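Local coordinates for protein UDP-glucose 4-epimerase (PDB 4WOK) that probably interconverts UDP-glucose and UDP-galactose by inverting the configuration at C4 of the sugar, with NAD bound as cofactor, at residues Phe124-Ser127 and Cys128-Gly132; Arg265-Ile269 and Arg270-Gln274; Ser317-Asp320 and Thr321-Thr325. The protein carries 2 engineered substitutions. One frame throughout, in Å; residues are numbered along the deposited sequence.

Interaction 1 lies where strand 121-125 of the NAD-binding Rossmann sheet runs out into a 3-10 turn, whereas interactions 2 and 3 lie away from the cofactor, each at the start of a helix. The centre of interaction 1 is about 22 Å from that of interaction 2 and about 23 Å from that of interaction 3. Interactions 2 and 3 are neighbours, their centres about 11 Å apart, and Leu319 joins them: its CD2 lies 3.8 Å from Glu271 O, and its CD1 4.2 Å from Ile272 CG1. In interaction 1, Ser125 and Ser126 line the NAD pocket. The side chains of Ile272 and Ile322 stay about 12 Å and about 11 Å from NAD.

Interaction 1 of 3, residues Phe124-Ser127 and Cys128-Gly132; sequences FSSS and CATYG. With NAD (nicotinamide-adenine-dinucleotide), chain B.
Where strand 121-125 of the Rossmann sheet ends beside the nicotinamide half of NAD, Ser127 starts a 3-10 turn and meets Ala129 and Thr130 with both of its oxygens. OG lies anti to the backbone N (chi1 173°), which carries it forward along the chain to accept Ala129 N at 2.9 Å. This link from a serine hydroxyl to the amide two residues on is an ST turn; the Ala129 N-H points fairly straight at OG (162°). Ala129 CB also lies 3.2 Å from Ser127 OG. The carbonyl takes two donors from one residue: Thr130 N meets Ser127 O at 3.3 Å from above the carbonyl plane, the i to i+3 bond of a 3-10 turn, while Thr130 OG1 reaches Ser127 O at 3.0 Å from nearly straight ahead, with a C=O...OG1 angle of 161°. Thr130 OG1 is gripped a second time by Gln145, which should restrain its rotation. Thr130 CG2 packs 4.0 Å from Ser126 OG, a hydroxyl bonded to Glu159. One residue before the turn, Ser126 O comes within 3.1 Å of NAD C6N. Ser127 also touches Tyr151, which is bonded to NAD, a placement consistent with the serine of the family's Ser-Tyr-Lys site. Strand 121-125 runs between parallel strands 79-82 and 172-177, and Phe124 packs on Ala158 and Leu162 of helix 150-169.

Interaction 2 of 3, residues Arg265-Ile269 and Arg270-Gln274; sequences RGTSI and REIVQ
Ser268 and Glu271 exchange two hydrogen bonds at the start of helix 269-280, and these hold the compact part of the contact. Ser268 OG sits between its own backbone N and carbonyl carbon (chi1 82°), facing the first helical turn, and accepts Glu271 N at 3.1 Å with an N-H...O angle of 167°. In the reverse direction, the Glu271 chain runs extended beyond CG, back along the helix start, until OE2 takes Ser268 N at 2.9 Å; the amide comes from above the carboxylate plane, 52° out of it. On the way Glu271 CG passes 3.2 Å from Ser268 OG, so the two side chains are in close contact as well as bonded. This reciprocal pair is a capping box: each side chain answers the other's backbone amide, and Ser268, the N-cap, joins strand 267-268 to the helix. Its hydroxyl is bonded also to Asp226. Helical bonding begins at once, Ile272 N to Ser268 O at 3.2 Å and Val273 N to Ile269 O at 2.9 Å. Ile272 is buried against Tyr233, Leu200 and Ile201. Apolar contact is lighter: Thr267 CG2 touches Glu271 CB at 3.9 Å, the two chains crossing at a slant. The looser part begins where Ile269 CG2 only just meets Val273 CG2 at 4.4 Å. Arg270, bent at chi2 and chi3, is partly exposed; it leans on Asp226 and Met288 and also touches a crystal neighbour.

Interaction 3 of 3, residues Ser317-Asp320 and Thr321-Thr325; sequences SDLD and TIIRT
Asp318 and Thr321 meet at the first turn of helix 319-326, and the aspartate can be traced outward. From its CB the carboxylate turns toward the helix, because CG lies between the backbone N and the carbonyl carbon (chi1 51°). Asp318 CG comes 3.2 Å from Thr321 OG1, and OD1 lies 3.0 Å from the same hydroxyl and 3.6 Å from Thr321 CB. OD2 does the bonding: it accepts Thr321 OG1 at 2.7 Å on its syn side, 22° out of the carboxylate plane, and Thr321 N at 3.1 Å from farther above the same face (55°). Two donors from a single residue thus hold one oxygen and should limit the carboxylate's rotation. On the flank facing helix 269-280, Leu319 and Ile323 run alongside each other in one direction, with CD1 of Leu319 3.8 Å from CG1 of Ile323; Ile323 continues onto Ser275 and Leu279 of that helix. Farther on, Thr325 OG1 doubles the helical bond to Thr321 O at 2.8 Å and is also bonded to His235. An aspartate whose carboxylate accepts the amide three residues ahead, directly before the first helical residue, is a side-chain N-cap.

Interaction 1 of 3, residues Phe124-Ser127 and Cys128-Gly132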
# COMPACT_ATOMS: atom_id res chain seq x y z
N PHE A 124 -7.77 -6.83 -2.82
CA PHE A 124 -7.94 -5.78 -1.81
C PHE A 124 -6.61 -5.39 -1.18
O PHE A 124 -5.91 -6.23 -0.63
CB PHE A 124 -8.90 -6.22 -0.71
CG PHE A 124 -9.08 -5.19 0.38
CD1 PHE A 124 -9.66 -3.96 0.09
CD2 PHE A 124 -8.63 -5.43 1.66
CE1 PHE A 124 -9.81 -2.98 1.10
CE2 PHE A 124 -8.78 -4.46 2.68
CZ PHE A 124 -9.37 -3.24 2.39
N SER A 125 -6.25 -4.11 -1.28
CA SER A 125 -5.01 -3.64 -0.67
C SER A 125 -5.28 -3.35 0.79
O SER A 125 -5.93 -2.37 1.13
CB SER A 125 -4.46 -2.40 -1.39
OG SER A 125 -3.08 -2.57 -1.72
N SER A 126 -4.80 -4.23 1.66
CA SER A 126 -5.04 -4.12 3.08
C SER A 126 -3.79 -3.57 3.75
O SER A 126 -2.97 -2.95 3.10
CB SER A 126 -5.45 -5.47 3.66
OG SER A 126 -5.93 -5.34 4.99
N SER A 127 -3.64 -3.83 5.05
CA SER A 127 -2.51 -3.29 5.81
C SER A 127 -2.14 -4.21 6.94
O SER A 127 -3.00 -4.86 7.51
CB SER A 127 -2.86 -1.91 6.38
OG SER A 127 -1.82 -1.46 7.25
N CYS A 128 -0.85 -4.25 7.27
CA CYS A 128 -0.41 -5.00 8.44
C CYS A 128 -0.78 -4.26 9.73
O CYS A 128 -0.57 -4.77 10.83
CB CYS A 128 1.09 -5.26 8.39
SG CYS A 128 1.58 -6.54 7.21
N ALA A 129 -1.34 -3.06 9.59
CA ALA A 129 -1.89 -2.35 10.74
C ALA A 129 -3.06 -3.12 11.37
O ALA A 129 -3.43 -2.87 12.51
CB ALA A 129 -2.33 -0.95 10.35
N THR A 130 -3.63 -4.07 10.62
CA THR A 130 -4.74 -4.86 11.16
C THR A 130 -4.29 -5.73 12.35
O THR A 130 -5.11 -6.09 13.19
CB THR A 130 -5.36 -5.77 10.09
OG1 THR A 130 -4.34 -6.61 9.53
CG2 THR A 130 -6.03 -4.95 8.98
N TYR A 131 -3.00 -6.05 12.41
CA TYR A 131 -2.49 -6.92 13.48
C TYR A 131 -2.39 -6.24 14.83
O TYR A 131 -2.53 -6.89 15.88
CB TYR A 131 -1.10 -7.47 13.11
CG TYR A 131 -1.10 -8.38 11.92
CD1 TYR A 131 -1.82 -9.57 11.93
CD2 TYR A 131 -0.37 -8.07 10.78
CE1 TYR A 131 -1.82 -10.43 10.84
CE2 TYR A 131 -0.37 -8.92 9.68
CZ TYR A 131 -1.09 -10.09 9.72
OH TYR A 131 -1.09 -10.94 8.63
N GLY A 132 -2.13 -4.93 14.83
CA GLY A 132 -1.84 -4.21 16.05
C GLY A 132 -0.49 -4.66 16.59
O GLY A 132 0.43 -4.93 15.82
PA NAD B . -2.73 7.19 -2.49
O1A NAD B . -3.61 8.14 -1.70
O2A NAD B . -1.60 7.62 -3.38
O5B NAD B . -3.82 6.41 -3.58
C5B NAD B . -5.14 6.43 -3.08
C4B NAD B . -6.02 6.61 -4.35
O4B NAD B . -7.40 6.36 -4.03
C3B NAD B . -5.86 8.09 -4.71
O3B NAD B . -5.62 8.16 -6.09
C2B NAD B . -7.24 8.68 -4.33
O2B NAD B . -7.57 9.72 -5.15
C1B NAD B . -8.18 7.44 -4.58
N9A NAD B . -9.38 7.47 -3.73
C8A NAD B . -9.49 7.67 -2.34
N7A NAD B . -10.75 7.60 -1.90
C5A NAD B . -11.50 7.36 -3.06
C6A NAD B . -12.88 7.20 -3.27
N6A NAD B . -13.76 7.28 -2.21
N1A NAD B . -13.35 6.96 -4.51
C2A NAD B . -12.44 6.89 -5.54
N3A NAD B . -11.09 7.04 -5.49
C4A NAD B . -10.66 7.27 -4.21
O3 NAD B . -2.42 6.12 -1.33
PN NAD B . -1.48 4.86 -1.72
O1N NAD B . -1.25 4.54 -3.16
O2N NAD B . -0.44 4.87 -0.65
O5D NAD B . -2.23 3.45 -1.07
C5D NAD B . -3.42 3.19 -1.64
C4D NAD B . -3.87 1.86 -1.04
O4D NAD B . -2.70 1.18 -0.44
C3D NAD B . -4.85 2.12 0.12
O3D NAD B . -5.72 1.04 0.14
C2D NAD B . -3.89 2.07 1.33
O2D NAD B . -4.48 1.70 2.51
C1D NAD B . -3.06 0.86 0.87
N1N NAD B . -1.78 0.79 1.74
C2N NAD B . -0.79 1.74 1.50
C3N NAD B . 0.39 1.69 2.29
C7N NAD B . 1.47 2.71 2.04
O7N NAD B . 2.52 2.68 2.69
N7N NAD B . 1.25 3.68 1.08
C4N NAD B . 0.51 0.72 3.28
C5N NAD B . -0.50 -0.22 3.50
C6N NAD B . -1.66 -0.17 2.71

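Interaction 2 of 3, residues Arg265-Ile269 and Arg270-Gln274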
# COMPACT_ATOMS: atom_id res chain seq x y z
N ARG A 265 12.47 -8.91 6.41
CA ARG A 265 13.51 -8.22 7.16
C ARG A 265 13.18 -6.75 7.37
O ARG A 265 12.77 -6.05 6.44
CB ARG A 265 14.85 -8.36 6.45
N GLY A 266 13.35 -6.27 8.60
CA GLY A 266 13.06 -4.89 8.93
C GLY A 266 14.21 -3.93 8.66
O GLY A 266 15.33 -4.34 8.34
N THR A 267 13.92 -2.64 8.80
CA THR A 267 14.90 -1.59 8.56
C THR A 267 14.77 -0.49 9.59
O THR A 267 13.67 -0.01 9.85
CB THR A 267 14.72 -0.99 7.16
OG1 THR A 267 14.59 -2.05 6.21
CG2 THR A 267 15.92 -0.13 6.80
N SER A 268 15.88 -0.06 10.18
CA SER A 268 15.83 0.98 11.19
C SER A 268 15.87 2.38 10.56
O SER A 268 16.29 2.54 9.41
CB SER A 268 16.98 0.83 12.19
OG SER A 268 18.16 1.41 11.67
N ILE A 269 15.43 3.37 11.32
CA ILE A 269 15.48 4.77 10.89
C ILE A 269 16.91 5.18 10.55
O ILE A 269 17.16 5.85 9.54
CB ILE A 269 14.93 5.72 11.98
CG1 ILE A 269 13.51 5.35 12.39
CG2 ILE A 269 15.03 7.17 11.53
CD1 ILE A 269 12.45 5.72 11.38
N ARG A 270 17.84 4.79 11.41
CA ARG A 270 19.25 5.12 11.22
C ARG A 270 19.75 4.59 9.88
O ARG A 270 20.39 5.33 9.13
CB ARG A 270 20.10 4.57 12.37
CG ARG A 270 21.59 4.89 12.26
CD ARG A 270 21.86 6.39 12.40
NE ARG A 270 21.53 6.89 13.74
CZ ARG A 270 21.17 8.14 14.00
NH1 ARG A 270 21.07 9.03 13.02
NH2 ARG A 270 20.89 8.50 15.25
N GLU A 271 19.43 3.34 9.57
CA GLU A 271 19.85 2.74 8.31
C GLU A 271 19.37 3.58 7.13
O GLU A 271 20.11 3.83 6.18
CB GLU A 271 19.30 1.32 8.15
CG GLU A 271 19.80 0.30 9.16
CD GLU A 271 19.15 -1.06 8.94
OE1 GLU A 271 19.44 -1.69 7.90
OE2 GLU A 271 18.32 -1.49 9.77
N ILE A 272 18.11 4.01 7.20
CA ILE A 272 17.52 4.80 6.14
C ILE A 272 18.24 6.13 5.99
O ILE A 272 18.64 6.51 4.89
CB ILE A 272 16.02 5.03 6.41
CG1 ILE A 272 15.25 3.75 6.12
CG2 ILE A 272 15.49 6.18 5.56
CD1 ILE A 272 13.86 3.72 6.70
N VAL A 273 18.41 6.84 7.10
CA VAL A 273 19.10 8.11 7.09
C VAL A 273 20.53 7.94 6.56
O VAL A 273 20.99 8.71 5.71
CB VAL A 273 19.11 8.73 8.50
CG1 VAL A 273 20.20 9.77 8.64
CG2 VAL A 273 17.74 9.33 8.79
N GLN A 274 21.22 6.91 7.04
CA GLN A 274 22.58 6.63 6.58
C GLN A 274 22.62 6.36 5.08
O GLN A 274 23.48 6.88 4.38
CB GLN A 274 23.15 5.42 7.32
CG GLN A 274 23.46 5.66 8.78
CD GLN A 274 23.93 4.38 9.46
OE1 GLN A 274 23.35 3.31 9.25
NE2 GLN A 274 24.97 4.49 10.27

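Interaction 3 of 3, residues Ser317-Asp320 and Thr321-Thr325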
# COMPACT_ATOMS: atom_id res chain seq x y z
N SER A 317 13.19 -4.79 -3.34
CA SER A 317 12.97 -4.19 -2.04
C SER A 317 14.21 -4.18 -1.14
O SER A 317 14.10 -4.07 0.08
CB SER A 317 11.82 -4.90 -1.34
OG SER A 317 10.59 -4.64 -2.00
N ASP A 318 15.39 -4.26 -1.74
CA ASP A 318 16.61 -3.97 -0.99
C ASP A 318 16.66 -2.46 -0.72
O ASP A 318 16.20 -1.67 -1.55
CB ASP A 318 17.84 -4.44 -1.77
CG ASP A 318 17.85 -3.95 -3.19
OD1 ASP A 318 17.06 -4.47 -4.02
OD2 ASP A 318 18.64 -3.03 -3.49
N LEU A 319 17.17 -2.07 0.43
CA LEU A 319 17.16 -0.65 0.83
C LEU A 319 17.75 0.25 -0.25
O LEU A 319 17.20 1.30 -0.57
CB LEU A 319 17.92 -0.46 2.14
CG LEU A 319 17.95 0.98 2.65
CD1 LEU A 319 16.53 1.51 2.85
CD2 LEU A 319 18.73 1.06 3.95
N ASP A 320 18.87 -0.18 -0.83
CA ASP A 320 19.55 0.64 -1.82
C ASP A 320 18.66 0.92 -3.03
O ASP A 320 18.63 2.06 -3.50
CB ASP A 320 20.87 -0.02 -2.24
CG ASP A 320 22.04 0.41 -1.35
OD1 ASP A 320 21.81 0.72 -0.16
OD2 ASP A 320 23.18 0.44 -1.84
N THR A 321 17.90 -0.06 -3.51
CA THR A 321 16.99 0.17 -4.63
C THR A 321 15.84 1.10 -4.23
O THR A 321 15.46 2.00 -4.98
CB THR A 321 16.41 -1.14 -5.17
OG1 THR A 321 17.48 -1.95 -5.67
CG2 THR A 321 15.42 -0.88 -6.29
N ILE A 322 15.30 0.88 -3.04
CA ILE A 322 14.24 1.75 -2.52
C ILE A 322 14.73 3.19 -2.48
O ILE A 322 14.07 4.09 -3.01
CB ILE A 322 13.79 1.30 -1.12
CG1 ILE A 322 12.99 -0.01 -1.23
CG2 ILE A 322 13.00 2.40 -0.43
CD1 ILE A 322 12.68 -0.65 0.11
N ILE A 323 15.91 3.40 -1.91
CA ILE A 323 16.42 4.76 -1.76
C ILE A 323 16.74 5.39 -3.11
O ILE A 323 16.34 6.51 -3.40
CB ILE A 323 17.67 4.82 -0.89
CG1 ILE A 323 17.34 4.39 0.54
CG2 ILE A 323 18.24 6.22 -0.92
CD1 ILE A 323 16.17 5.14 1.14
N ARG A 324 17.48 4.65 -3.93
CA ARG A 324 17.92 5.13 -5.22
C ARG A 324 16.75 5.53 -6.14
O ARG A 324 16.82 6.53 -6.86
CB ARG A 324 18.77 4.05 -5.90
CG ARG A 324 19.78 4.57 -6.89
CD ARG A 324 20.56 3.42 -7.51
NE ARG A 324 21.32 2.67 -6.51
CZ ARG A 324 22.58 2.92 -6.19
NH1 ARG A 324 23.24 3.91 -6.79
NH2 ARG A 324 23.19 2.19 -5.28
N THR A 325 15.67 4.76 -6.12
CA THR A 325 14.57 5.06 -7.04
C THR A 325 13.66 6.17 -6.52
O THR A 325 13.06 6.89 -7.31
CB THR A 325 13.73 3.80 -7.36
OG1 THR A 325 13.21 3.22 -6.16
CG2 THR A 325 14.61 2.77 -8.05